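Local atomic coordinates of inorganic pyrophosphatase (Helicobacter pylori, PDB entry 2BQY), a protein that probably hydrolyses inorganic pyrophosphate to two phosphate ions with the help of magnesium, working as a homohexamer. Residues A[18-23]-A[52-57]; A[26-31]-A[39-44]; A[69-74]-A[101-106]; A[86-91]-A[158-163]. One frame throughout, in Å; residues are numbered along the deposited sequence.

Contact 1: residues A[18-23]-A[52-57]; sequences VIEISK and ANYGFV. With POP (pyrophosphate 2-), chain B.
Glu20 and Ile21 together face Tyr54 in a classic beta bulge at the wall of the pyrophosphate pocket, where strand 53-56 pairs antiparallel with segment 18-23. The evidence is the double use of Tyr54 O: it accepts from Glu20 N at 2.7 Å and from Ile21 N at 2.9 Å, the first donor in the carbonyl plane, the second tilted from it. Tyr54 N returns a bond to Ile21 O, and beyond the bulge Val18 N meets Phe56 O almost straight (178°). Ile21 and Tyr54 project side by side, with Ile21 CD1 3.5 Å from Tyr54 CD2. With CG anti to the backbone N (chi1 -170°), Tyr54 brings OH to 2.7 Å from O5 of the bound pyrophosphate; Lys103 NZ is hydrogen-bonded to this hydroxyl. Val18 CB lies over one face of the Phe56 ring, a CH-pi contact, while the Glu20 carboxylate stands at the ring edge, CD 3.3 Å from Phe56 CD2, its plane turned 71° from the ring. Glu20 OE2 is held there by Leu31 N of strand 27-32. Three backbone bonds thus fix where the Tyr54 side chain starts, consistent with its predicted role in substrate binding.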
# COMPACT_ATOMS: atom_id res chain seq x y z
N VAL A 18 -23.87 -4.27 1.20
CA VAL A 18 -22.88 -5.34 1.24
C VAL A 18 -21.77 -5.01 0.24
O VAL A 18 -21.97 -5.09 -0.96
CB VAL A 18 -23.51 -6.71 0.88
CG1 VAL A 18 -22.47 -7.81 0.94
CG2 VAL A 18 -24.65 -7.02 1.83
N ILE A 19 -20.61 -4.62 0.75
CA ILE A 19 -19.48 -4.25 -0.09
C ILE A 19 -18.90 -5.43 -0.85
O ILE A 19 -18.50 -6.42 -0.26
CB ILE A 19 -18.35 -3.60 0.76
CG1 ILE A 19 -18.91 -2.40 1.54
CG2 ILE A 19 -17.21 -3.16 -0.14
CD1 ILE A 19 -19.50 -1.31 0.67
N GLU A 20 -18.87 -5.30 -2.17
CA GLU A 20 -18.30 -6.33 -3.01
C GLU A 20 -17.00 -5.81 -3.63
O GLU A 20 -16.14 -6.58 -4.04
CB GLU A 20 -19.29 -6.70 -4.11
CG GLU A 20 -20.57 -7.35 -3.61
CD GLU A 20 -21.56 -7.64 -4.74
OE1 GLU A 20 -21.95 -6.68 -5.44
OE2 GLU A 20 -21.93 -8.82 -4.93
N ILE A 21 -16.87 -4.49 -3.69
CA ILE A 21 -15.70 -3.85 -4.26
C ILE A 21 -15.26 -2.70 -3.38
O ILE A 21 -16.07 -1.90 -2.94
CB ILE A 21 -16.01 -3.29 -5.66
CG1 ILE A 21 -16.68 -4.37 -6.51
CG2 ILE A 21 -14.73 -2.85 -6.32
CD1 ILE A 21 -17.30 -3.85 -7.82
N SER A 22 -13.97 -2.64 -3.08
CA SER A 22 -13.44 -1.57 -2.24
C SER A 22 -12.95 -0.41 -3.10
O SER A 22 -12.57 -0.59 -4.25
CB SER A 22 -12.30 -2.09 -1.35
OG SER A 22 -11.23 -2.55 -2.15
N LYS A 23 -12.98 0.79 -2.54
CA LYS A 23 -12.52 1.98 -3.24
C LYS A 23 -11.05 1.84 -3.66
O LYS A 23 -10.24 1.27 -2.94
CB LYS A 23 -12.70 3.22 -2.34
CG LYS A 23 -12.45 4.53 -3.04
CD LYS A 23 -12.78 5.70 -2.16
CE LYS A 23 -12.43 7.04 -2.83
NZ LYS A 23 -12.80 8.21 -2.01
N ALA A 52 -15.24 4.68 -5.65
CA ALA A 52 -15.88 4.51 -4.35
C ALA A 52 -16.12 3.05 -4.04
O ALA A 52 -15.88 2.18 -4.86
CB ALA A 52 -17.20 5.28 -4.32
N ASN A 53 -16.57 2.78 -2.82
CA ASN A 53 -16.89 1.41 -2.42
C ASN A 53 -18.17 0.97 -3.13
O ASN A 53 -19.17 1.69 -3.17
CB ASN A 53 -17.08 1.35 -0.90
CG ASN A 53 -15.81 1.64 -0.14
OD1 ASN A 53 -14.84 0.90 -0.23
ND2 ASN A 53 -15.80 2.74 0.60
N TYR A 54 -18.13 -0.21 -3.74
CA TYR A 54 -19.26 -0.72 -4.49
C TYR A 54 -19.88 -1.94 -3.81
O TYR A 54 -19.18 -2.85 -3.37
CB TYR A 54 -18.83 -1.11 -5.90
CG TYR A 54 -20.00 -1.42 -6.83
CD1 TYR A 54 -20.63 -0.41 -7.54
CD2 TYR A 54 -20.48 -2.73 -6.97
CE1 TYR A 54 -21.71 -0.69 -8.37
CE2 TYR A 54 -21.55 -3.01 -7.79
CZ TYR A 54 -22.16 -1.99 -8.48
OH TYR A 54 -23.21 -2.25 -9.30
N GLY A 55 -21.20 -1.96 -3.73
CA GLY A 55 -21.90 -3.06 -3.11
C GLY A 55 -23.36 -3.14 -3.52
O GLY A 55 -23.77 -2.57 -4.51
N PHE A 56 -24.16 -3.86 -2.75
CA PHE A 56 -25.57 -4.02 -3.06
C PHE A 56 -26.41 -4.07 -1.79
O PHE A 56 -25.91 -4.43 -0.73
CB PHE A 56 -25.79 -5.31 -3.87
CG PHE A 56 -25.60 -6.57 -3.07
CD1 PHE A 56 -26.64 -7.09 -2.29
CD2 PHE A 56 -24.39 -7.25 -3.09
CE1 PHE A 56 -26.48 -8.26 -1.54
CE2 PHE A 56 -24.22 -8.43 -2.35
CZ PHE A 56 -25.26 -8.93 -1.57
N VAL A 57 -27.68 -3.70 -1.91
CA VAL A 57 -28.60 -3.73 -0.79
C VAL A 57 -29.30 -5.08 -0.81
O VAL A 57 -29.95 -5.43 -1.78
CB VAL A 57 -29.65 -2.60 -0.89
CG1 VAL A 57 -30.59 -2.68 0.32
CG2 VAL A 57 -28.96 -1.24 -0.94
P1 POP B . -22.05 -4.93 -15.03
O1 POP B . -20.76 -5.55 -15.63
O2 POP B . -23.28 -5.94 -14.87
O3 POP B . -22.48 -3.65 -15.81
O POP B . -21.59 -4.48 -13.48
P2 POP B . -22.67 -3.75 -12.42
O4 POP B . -23.85 -4.72 -12.21
O5 POP B . -21.84 -3.53 -11.18
O6 POP B . -23.14 -2.43 -13.09

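Contact 2: residues A[26-31]-A[39-44]; sequences NIKYEL and MVDRVL. With POP (pyrophosphate 2-), chain B.
Lys28 and Arg42, both predicted substrate ligands, form a hydrogen-bonded antiparallel pair and send their side chains to the same face of a beta hairpin. Lys28 makes the direct approach to pyrophosphate: its chain runs extended to CE and then bends (chi4 58°), leaving NZ 3.3 Å from O5 in a weak hydrogen bond. Asp41 lies alongside, with OD2 3.4 Å from Lys28 CE but 4.4 Å from NZ, too far for a salt bridge, although its negative charge may still be felt by the ammonium group. Behind this first shell, Asp41 and Arg42 both face Lys28, a classic beta bulge. Lys28 O receives Arg42 N at 3.2 Å and, through a weak bond bent to 128°, Asp41 N; Lys28 N closes the pair on Arg42 O. The register is held further out by Leu44 N to Asn26 O (171°) and by the two bonds between Glu30 and Met39. Near the turn-distal end, a water links Asn26 ND2 (2.8 Å) to Leu44 O. On the other face, Tyr29 CE1 packs 3.7 Å from Val40 CG2, and Ile27 CG2 lies over one face of the ring, toward its rim. There Gln79 N of a second subunit bonds Tyr29 OH. Within the chain, Ile21 and Tyr50 touch Lys28; at the Met39 edge a strand of the second subunit pairs in parallel, so the sheet runs on across the interface.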
# COMPACT_ATOMS: atom_id res chain seq x y z
N ASN A 26 -9.24 -2.34 -8.46
CA ASN A 26 -9.53 -2.60 -9.86
C ASN A 26 -10.09 -4.01 -10.02
O ASN A 26 -10.28 -4.50 -11.14
CB ASN A 26 -8.25 -2.43 -10.70
CG ASN A 26 -7.21 -3.49 -10.40
OD1 ASN A 26 -7.11 -4.01 -9.30
ND2 ASN A 26 -6.42 -3.80 -11.39
N ILE A 27 -10.31 -4.69 -8.90
CA ILE A 27 -10.83 -6.04 -8.92
C ILE A 27 -12.29 -6.01 -8.49
O ILE A 27 -12.62 -5.63 -7.38
CB ILE A 27 -10.05 -6.96 -7.95
CG1 ILE A 27 -8.57 -7.01 -8.36
CG2 ILE A 27 -10.68 -8.36 -7.94
CD1 ILE A 27 -7.70 -7.70 -7.33
N LYS A 28 -13.16 -6.41 -9.41
CA LYS A 28 -14.59 -6.46 -9.15
C LYS A 28 -15.05 -7.82 -8.62
O LYS A 28 -15.04 -8.82 -9.34
CB LYS A 28 -15.36 -6.12 -10.44
CG LYS A 28 -16.84 -6.46 -10.39
CD LYS A 28 -17.57 -5.88 -11.60
CE LYS A 28 -19.02 -6.38 -11.67
NZ LYS A 28 -19.80 -6.05 -10.45
N TYR A 29 -15.47 -7.83 -7.35
CA TYR A 29 -15.98 -9.04 -6.70
C TYR A 29 -17.51 -9.06 -6.76
O TYR A 29 -18.16 -8.02 -6.96
CB TYR A 29 -15.54 -9.10 -5.23
CG TYR A 29 -14.05 -9.28 -5.03
CD1 TYR A 29 -13.47 -10.55 -5.11
CD2 TYR A 29 -13.21 -8.20 -4.76
CE1 TYR A 29 -12.12 -10.74 -4.93
CE2 TYR A 29 -11.85 -8.37 -4.58
CZ TYR A 29 -11.31 -9.65 -4.67
OH TYR A 29 -9.95 -9.82 -4.48
N GLU A 30 -18.08 -10.25 -6.58
CA GLU A 30 -19.52 -10.44 -6.60
C GLU A 30 -19.87 -11.56 -5.63
O GLU A 30 -19.31 -12.65 -5.71
CB GLU A 30 -19.99 -10.79 -8.02
CG GLU A 30 -21.49 -10.84 -8.17
CD GLU A 30 -21.92 -11.24 -9.56
OE1 GLU A 30 -21.62 -12.40 -9.96
OE2 GLU A 30 -22.56 -10.40 -10.25
N LEU A 31 -20.80 -11.29 -4.72
CA LEU A 31 -21.18 -12.27 -3.72
C LEU A 31 -22.25 -13.25 -4.19
O LEU A 31 -23.31 -12.86 -4.68
CB LEU A 31 -21.67 -11.56 -2.45
CG LEU A 31 -22.00 -12.44 -1.25
CD1 LEU A 31 -20.76 -13.23 -0.83
CD2 LEU A 31 -22.47 -11.58 -0.11
N MET A 39 -16.97 -14.04 -4.97
CA MET A 39 -16.55 -14.42 -6.32
C MET A 39 -15.77 -13.33 -7.06
O MET A 39 -16.13 -12.16 -7.00
CB MET A 39 -17.78 -14.80 -7.14
CG MET A 39 -17.78 -16.19 -7.71
SD MET A 39 -17.74 -17.48 -6.44
CE MET A 39 -16.92 -18.79 -7.35
N VAL A 40 -14.71 -13.73 -7.74
CA VAL A 40 -13.92 -12.80 -8.52
C VAL A 40 -14.59 -12.68 -9.88
O VAL A 40 -14.40 -13.50 -10.74
CB VAL A 40 -12.48 -13.32 -8.72
CG1 VAL A 40 -11.70 -12.33 -9.56
CG2 VAL A 40 -11.82 -13.53 -7.36
N ASP A 41 -15.39 -11.64 -10.06
CA ASP A 41 -16.12 -11.43 -11.32
C ASP A 41 -15.20 -10.96 -12.44
O ASP A 41 -15.33 -11.45 -13.56
CB ASP A 41 -17.25 -10.42 -11.09
CG ASP A 41 -18.35 -10.57 -12.12
OD1 ASP A 41 -18.90 -11.68 -12.26
OD2 ASP A 41 -18.67 -9.58 -12.80
N ARG A 42 -14.31 -10.02 -12.16
CA ARG A 42 -13.37 -9.56 -13.18
C ARG A 42 -12.36 -8.52 -12.71
O ARG A 42 -12.54 -7.92 -11.67
CB ARG A 42 -14.10 -8.98 -14.37
CG ARG A 42 -14.57 -7.56 -14.18
CD ARG A 42 -15.24 -7.02 -15.43
NE ARG A 42 -16.18 -7.98 -16.01
CZ ARG A 42 -15.82 -8.93 -16.88
NH1 ARG A 42 -16.72 -9.79 -17.37
NH2 ARG A 42 -14.55 -8.98 -17.28
N VAL A 43 -11.32 -8.33 -13.51
CA VAL A 43 -10.28 -7.35 -13.25
C VAL A 43 -10.44 -6.32 -14.35
O VAL A 43 -10.43 -6.68 -15.52
CB VAL A 43 -8.86 -7.97 -13.33
CG1 VAL A 43 -7.82 -6.94 -13.00
CG2 VAL A 43 -8.74 -9.15 -12.40
N LEU A 44 -10.61 -5.06 -13.98
CA LEU A 44 -10.80 -3.99 -14.95
C LEU A 44 -9.77 -4.02 -16.07
O LEU A 44 -8.57 -4.04 -15.82
CB LEU A 44 -10.76 -2.63 -14.24
CG LEU A 44 -11.88 -2.41 -13.22
CD1 LEU A 44 -11.77 -1.01 -12.67
CD2 LEU A 44 -13.25 -2.61 -13.87
P1 POP B . -22.05 -4.93 -15.03
O1 POP B . -20.76 -5.55 -15.63
O2 POP B . -23.28 -5.94 -14.87
O3 POP B . -22.48 -3.65 -15.81
O POP B . -21.59 -4.48 -13.48
P2 POP B . -22.67 -3.75 -12.42
O4 POP B . -23.85 -4.72 -12.21
O5 POP B . -21.84 -3.53 -11.18
O6 POP B . -23.14 -2.43 -13.09
O HOH W 1 -7.39 -2.52 -13.66

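Contact 3: residues A[69-74]-A[101-106]; sequences DALVLS and DEKLIA. With POP (pyrophosphate 2-), chain B.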
# COMPACT_ATOMS: atom_id res chain seq x y z
N ASP A 69 -28.02 -2.16 -6.80
CA ASP A 69 -26.65 -1.78 -6.51
C ASP A 69 -26.57 -0.41 -5.84
O ASP A 69 -27.46 0.43 -5.97
CB ASP A 69 -25.84 -1.75 -7.80
CG ASP A 69 -25.70 -3.11 -8.43
OD1 ASP A 69 -25.14 -4.02 -7.76
OD2 ASP A 69 -26.14 -3.27 -9.60
N ALA A 70 -25.49 -0.20 -5.11
CA ALA A 70 -25.27 1.07 -4.42
C ALA A 70 -23.79 1.37 -4.20
O ALA A 70 -23.01 0.49 -3.84
CB ALA A 70 -25.99 1.06 -3.09
N LEU A 71 -23.42 2.62 -4.44
CA LEU A 71 -22.05 3.05 -4.23
C LEU A 71 -21.96 3.75 -2.88
O LEU A 71 -22.73 4.66 -2.60
CB LEU A 71 -21.60 4.01 -5.33
CG LEU A 71 -21.37 3.44 -6.74
CD1 LEU A 71 -22.70 3.12 -7.42
CD2 LEU A 71 -20.62 4.47 -7.55
N VAL A 72 -21.02 3.32 -2.05
CA VAL A 72 -20.81 3.92 -0.73
C VAL A 72 -19.59 4.83 -0.74
O VAL A 72 -18.46 4.38 -0.74
CB VAL A 72 -20.65 2.83 0.36
CG1 VAL A 72 -20.50 3.48 1.73
CG2 VAL A 72 -21.85 1.90 0.34
N LEU A 73 -19.83 6.13 -0.78
CA LEU A 73 -18.76 7.11 -0.81
C LEU A 73 -18.18 7.41 0.56
O LEU A 73 -18.91 7.52 1.55
CB LEU A 73 -19.27 8.40 -1.45
CG LEU A 73 -19.50 8.41 -2.97
CD1 LEU A 73 -20.52 7.36 -3.36
CD2 LEU A 73 -19.96 9.78 -3.40
N SER A 74 -16.86 7.54 0.61
CA SER A 74 -16.13 7.84 1.84
C SER A 74 -14.66 7.98 1.51
O SER A 74 -14.26 7.65 0.40
CB SER A 74 -16.31 6.75 2.89
OG SER A 74 -15.68 5.55 2.51
N ASP A 101 -29.80 0.73 -16.08
CA ASP A 101 -29.16 0.37 -14.82
C ASP A 101 -29.27 1.52 -13.81
O ASP A 101 -29.07 2.70 -14.13
CB ASP A 101 -27.70 0.01 -15.06
CG ASP A 101 -27.05 -0.63 -13.85
OD1 ASP A 101 -25.81 -0.77 -13.88
OD2 ASP A 101 -27.78 -1.00 -12.90
N GLU A 102 -29.58 1.19 -12.56
CA GLU A 102 -29.70 2.19 -11.53
C GLU A 102 -28.69 1.90 -10.42
O GLU A 102 -28.58 0.75 -9.94
CB GLU A 102 -31.11 2.16 -10.95
CG GLU A 102 -32.20 1.87 -12.01
CD GLU A 102 -33.54 2.52 -11.66
OE1 GLU A 102 -33.58 3.78 -11.53
OE2 GLU A 102 -34.55 1.78 -11.53
N LYS A 103 -27.94 2.93 -10.02
CA LYS A 103 -26.97 2.76 -8.95
C LYS A 103 -27.14 3.80 -7.86
O LYS A 103 -26.87 4.98 -8.05
CB LYS A 103 -25.55 2.81 -9.52
CG LYS A 103 -25.33 1.81 -10.63
CD LYS A 103 -23.90 1.53 -10.88
CE LYS A 103 -23.75 0.38 -11.87
NZ LYS A 103 -24.56 -0.81 -11.50
N LEU A 104 -27.61 3.35 -6.70
CA LEU A 104 -27.82 4.24 -5.56
C LEU A 104 -26.52 4.86 -5.04
O LEU A 104 -25.49 4.19 -4.95
CB LEU A 104 -28.51 3.47 -4.44
CG LEU A 104 -29.87 2.84 -4.75
CD1 LEU A 104 -30.35 2.03 -3.53
CD2 LEU A 104 -30.85 3.90 -5.12
N ILE A 105 -26.57 6.15 -4.73
CA ILE A 105 -25.42 6.87 -4.20
C ILE A 105 -25.64 7.01 -2.70
O ILE A 105 -26.59 7.67 -2.27
CB ILE A 105 -25.29 8.26 -4.84
CG1 ILE A 105 -25.27 8.14 -6.36
CG2 ILE A 105 -24.05 8.96 -4.33
CD1 ILE A 105 -24.19 7.24 -6.90
N ALA A 106 -24.78 6.40 -1.90
CA ALA A 106 -24.93 6.46 -0.45
C ALA A 106 -23.66 6.83 0.30
O ALA A 106 -22.57 6.85 -0.27
CB ALA A 106 -25.45 5.13 0.07
P1 POP B . -22.05 -4.93 -15.03
O1 POP B . -20.76 -5.55 -15.63
O2 POP B . -23.28 -5.94 -14.87
O3 POP B . -22.48 -3.65 -15.81
O POP B . -21.59 -4.48 -13.48
P2 POP B . -22.67 -3.75 -12.42
O4 POP B . -23.85 -4.72 -12.21
O5 POP B . -21.84 -3.53 -11.18
O6 POP B . -23.14 -2.43 -13.09
O HOH W 2 -28.80 -2.16 -9.52
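Lys103 and Asp69 run side by side from neighbouring parallel strands, their charged ends meeting at the pyrophosphate. Lys103 NZ lies 3.5 Å from Asp69 OD2 in a long salt bridge and 2.7 Å from Asp101 OD1, which it meets on the syn side of the carboxylate, 25° out of plane. The same nitrogen donates to O6 of pyrophosphate at 2.7 Å and bonds Tyr54 OH. A bend at the end of the lysine chain (chi4 -50°) lets one ammonium group sit among these oxygens.

Along the strands from this charged cluster the fit is apolar. Leu71 crosses the lysine obliquely, its CD1 lodged 3.6 Å from Lys103 CB and also near CD, so one methyl fills the hollow beside the aliphatic stem. Further along, Leu73 CD1 rests against Ile105 CG2. On the other face the bumps are small: Ala70 CB meets Leu104 CB at 3.7 Å, in keeping with a CA separation of only 4.2 Å. Backbone bonds lock this fit, with Leu71 N to Leu104 O and Ala106 N to Leu71 O both bent only to 163° at hydrogen. A water accepts from Asp69 N and donates to Asp69 OD2 and Glu102 O, bridging the strand ends.

Phe137 and Ile133 of helix 127-139 cover Leu71. The carboxylates of Asp69 and Asp101, their OD2 atoms 4.3 Å apart, are predicted magnesium ligands, and their gathering round a lysine and pyrophosphate at the mouth of a beta barrel is characteristic of the active site of soluble family I pyrophosphatases.

Contact 4: residues A[86-91]-A[158-163]; sequences ARLVGV and ESAIKV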
# COMPACT_ATOMS: atom_id res chain seq x y z
N ALA A 86 -25.53 2.55 5.74
CA ALA A 86 -25.40 3.82 5.06
C ALA A 86 -26.72 4.57 4.90
O ALA A 86 -27.76 4.10 5.32
CB ALA A 86 -24.76 3.60 3.69
N ARG A 87 -26.64 5.74 4.29
CA ARG A 87 -27.80 6.58 4.04
C ARG A 87 -27.75 7.06 2.60
O ARG A 87 -26.67 7.33 2.07
CB ARG A 87 -27.80 7.78 5.00
CG ARG A 87 -26.58 8.69 4.89
CD ARG A 87 -26.59 9.74 6.00
NE ARG A 87 -25.46 10.67 5.94
CZ ARG A 87 -25.36 11.65 5.05
NH1 ARG A 87 -24.30 12.44 5.07
NH2 ARG A 87 -26.31 11.86 4.16
N LEU A 88 -28.91 7.17 1.96
CA LEU A 88 -29.00 7.61 0.57
C LEU A 88 -28.91 9.13 0.42
O LEU A 88 -29.34 9.88 1.28
CB LEU A 88 -30.30 7.11 -0.07
CG LEU A 88 -30.47 5.59 -0.16
CD1 LEU A 88 -31.89 5.27 -0.59
CD2 LEU A 88 -29.45 5.02 -1.13
N VAL A 89 -28.36 9.56 -0.71
CA VAL A 89 -28.22 10.98 -1.01
C VAL A 89 -28.55 11.24 -2.47
O VAL A 89 -28.66 12.38 -2.90
CB VAL A 89 -26.79 11.50 -0.71
CG1 VAL A 89 -26.50 11.43 0.78
CG2 VAL A 89 -25.78 10.69 -1.48
N GLY A 90 -28.70 10.16 -3.22
CA GLY A 90 -29.00 10.29 -4.63
C GLY A 90 -28.96 8.98 -5.39
O GLY A 90 -28.90 7.92 -4.78
N VAL A 91 -28.99 9.06 -6.71
CA VAL A 91 -28.94 7.86 -7.56
C VAL A 91 -28.40 8.20 -8.93
O VAL A 91 -28.65 9.25 -9.46
CB VAL A 91 -30.33 7.23 -7.71
CG1 VAL A 91 -31.24 8.15 -8.48
CG2 VAL A 91 -30.22 5.89 -8.39
N GLU A 158 -34.66 12.18 -2.94
CA GLU A 158 -36.07 11.83 -3.04
C GLU A 158 -36.28 10.79 -4.14
O GLU A 158 -37.09 9.87 -4.01
CB GLU A 158 -36.91 13.06 -3.33
CG GLU A 158 -38.41 12.83 -3.16
CD GLU A 158 -39.24 13.90 -3.85
OE1 GLU A 158 -38.94 15.11 -3.67
OE2 GLU A 158 -40.20 13.53 -4.58
N SER A 159 -35.53 10.95 -5.23
CA SER A 159 -35.60 10.03 -6.36
C SER A 159 -35.00 8.66 -6.01
O SER A 159 -35.49 7.61 -6.46
CB SER A 159 -34.86 10.65 -7.55
OG SER A 159 -34.78 9.73 -8.62
N ALA A 160 -33.94 8.69 -5.21
CA ALA A 160 -33.27 7.45 -4.81
C ALA A 160 -34.15 6.61 -3.89
O ALA A 160 -34.18 5.38 -3.99
CB ALA A 160 -31.95 7.78 -4.14
N ILE A 161 -34.87 7.28 -3.01
CA ILE A 161 -35.74 6.59 -2.06
C ILE A 161 -36.80 5.78 -2.81
O ILE A 161 -37.16 4.67 -2.41
CB ILE A 161 -36.45 7.60 -1.11
CG1 ILE A 161 -35.41 8.35 -0.28
CG2 ILE A 161 -37.42 6.87 -0.20
CD1 ILE A 161 -36.00 9.43 0.62
N LYS A 162 -37.31 6.35 -3.89
CA LYS A 162 -38.32 5.68 -4.69
C LYS A 162 -37.75 4.45 -5.38
O LYS A 162 -38.43 3.42 -5.51
CB LYS A 162 -38.92 6.64 -5.71
CG LYS A 162 -39.66 7.80 -5.06
CD LYS A 162 -40.12 8.83 -6.08
CE LYS A 162 -40.64 10.09 -5.37
NZ LYS A 162 -40.95 11.19 -6.33
N VAL A 163 -36.50 4.56 -5.82
CA VAL A 163 -35.83 3.44 -6.49
C VAL A 163 -35.66 2.31 -5.50
O VAL A 163 -35.92 1.14 -5.81
CB VAL A 163 -34.44 3.85 -7.03
CG1 VAL A 163 -33.71 2.65 -7.56
CG2 VAL A 163 -34.60 4.90 -8.09
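Ser159 and Ala160 bring the first turn of helix 157-172 against Gly90 and Val91 of strand 82-96. The short segments run at 89° to each other, with axes 6.3 Å apart at closest approach, so the helix lies across the strand and a few residues carry the contact. First in sequence, Ser159 sets its OG 3.9 Å from Val91 CG1. Ser159 OG is hydrogen-bonded to Glu155 OE1, so toward the valine it offers van der Waals contact alone.

Ala160 follows, with the largest share of the contact. Its methyl is directed at the strand: Ala160 CB lies 3.1 Å from Gly90 O and 4.0 Å from Val91 CB. Leu88, two residues before Gly90, comes from the N-terminal side of the bulge described below; Leu88 CD1 is 4.3 Å from Ala160 CB and 4.1 Å from Ala160 O. The next residue, Ile161, adds its CA, 4.3 Å from Leu88 CD1. One turn beyond Ser159, Val163 closes the patch with CG2 4.5 Å from Val91 CG2.

On the strand, Val89 and Gly90 form a classic bulge opposite Ile105 of strand 99-108, which lets Leu88 and Val91 both point at the helix. No hydrogen bond crosses the contact: helix and strand are joined by dispersion and apolar burial, and the polar Ser159 is satisfied within its own neighbourhood.

How the contacts relate
Contacts 1, 3 and 4 share one mixed sheet: strand 53-56 of contact 1 neighbours strand 69-72 of contact 3, and strand 99-108 of contact 3 neighbours strand 82-96 of contact 4. Their centres lie about 8 Å apart for contacts 1 and 3 and about 9 Å for contacts 3 and 4. Contact 2, the hairpin, is nested along the chain within the loop closed by contact 1, whereas the segments of contacts 3 and 4 alternate. Contacts 1, 2 and 3 all reach the pyrophosphate, which thus sits between sheet and hairpin; contact 4, centred about 25 Å from contact 2 across the chain's centre, fastens the C-terminal helix to the sheet.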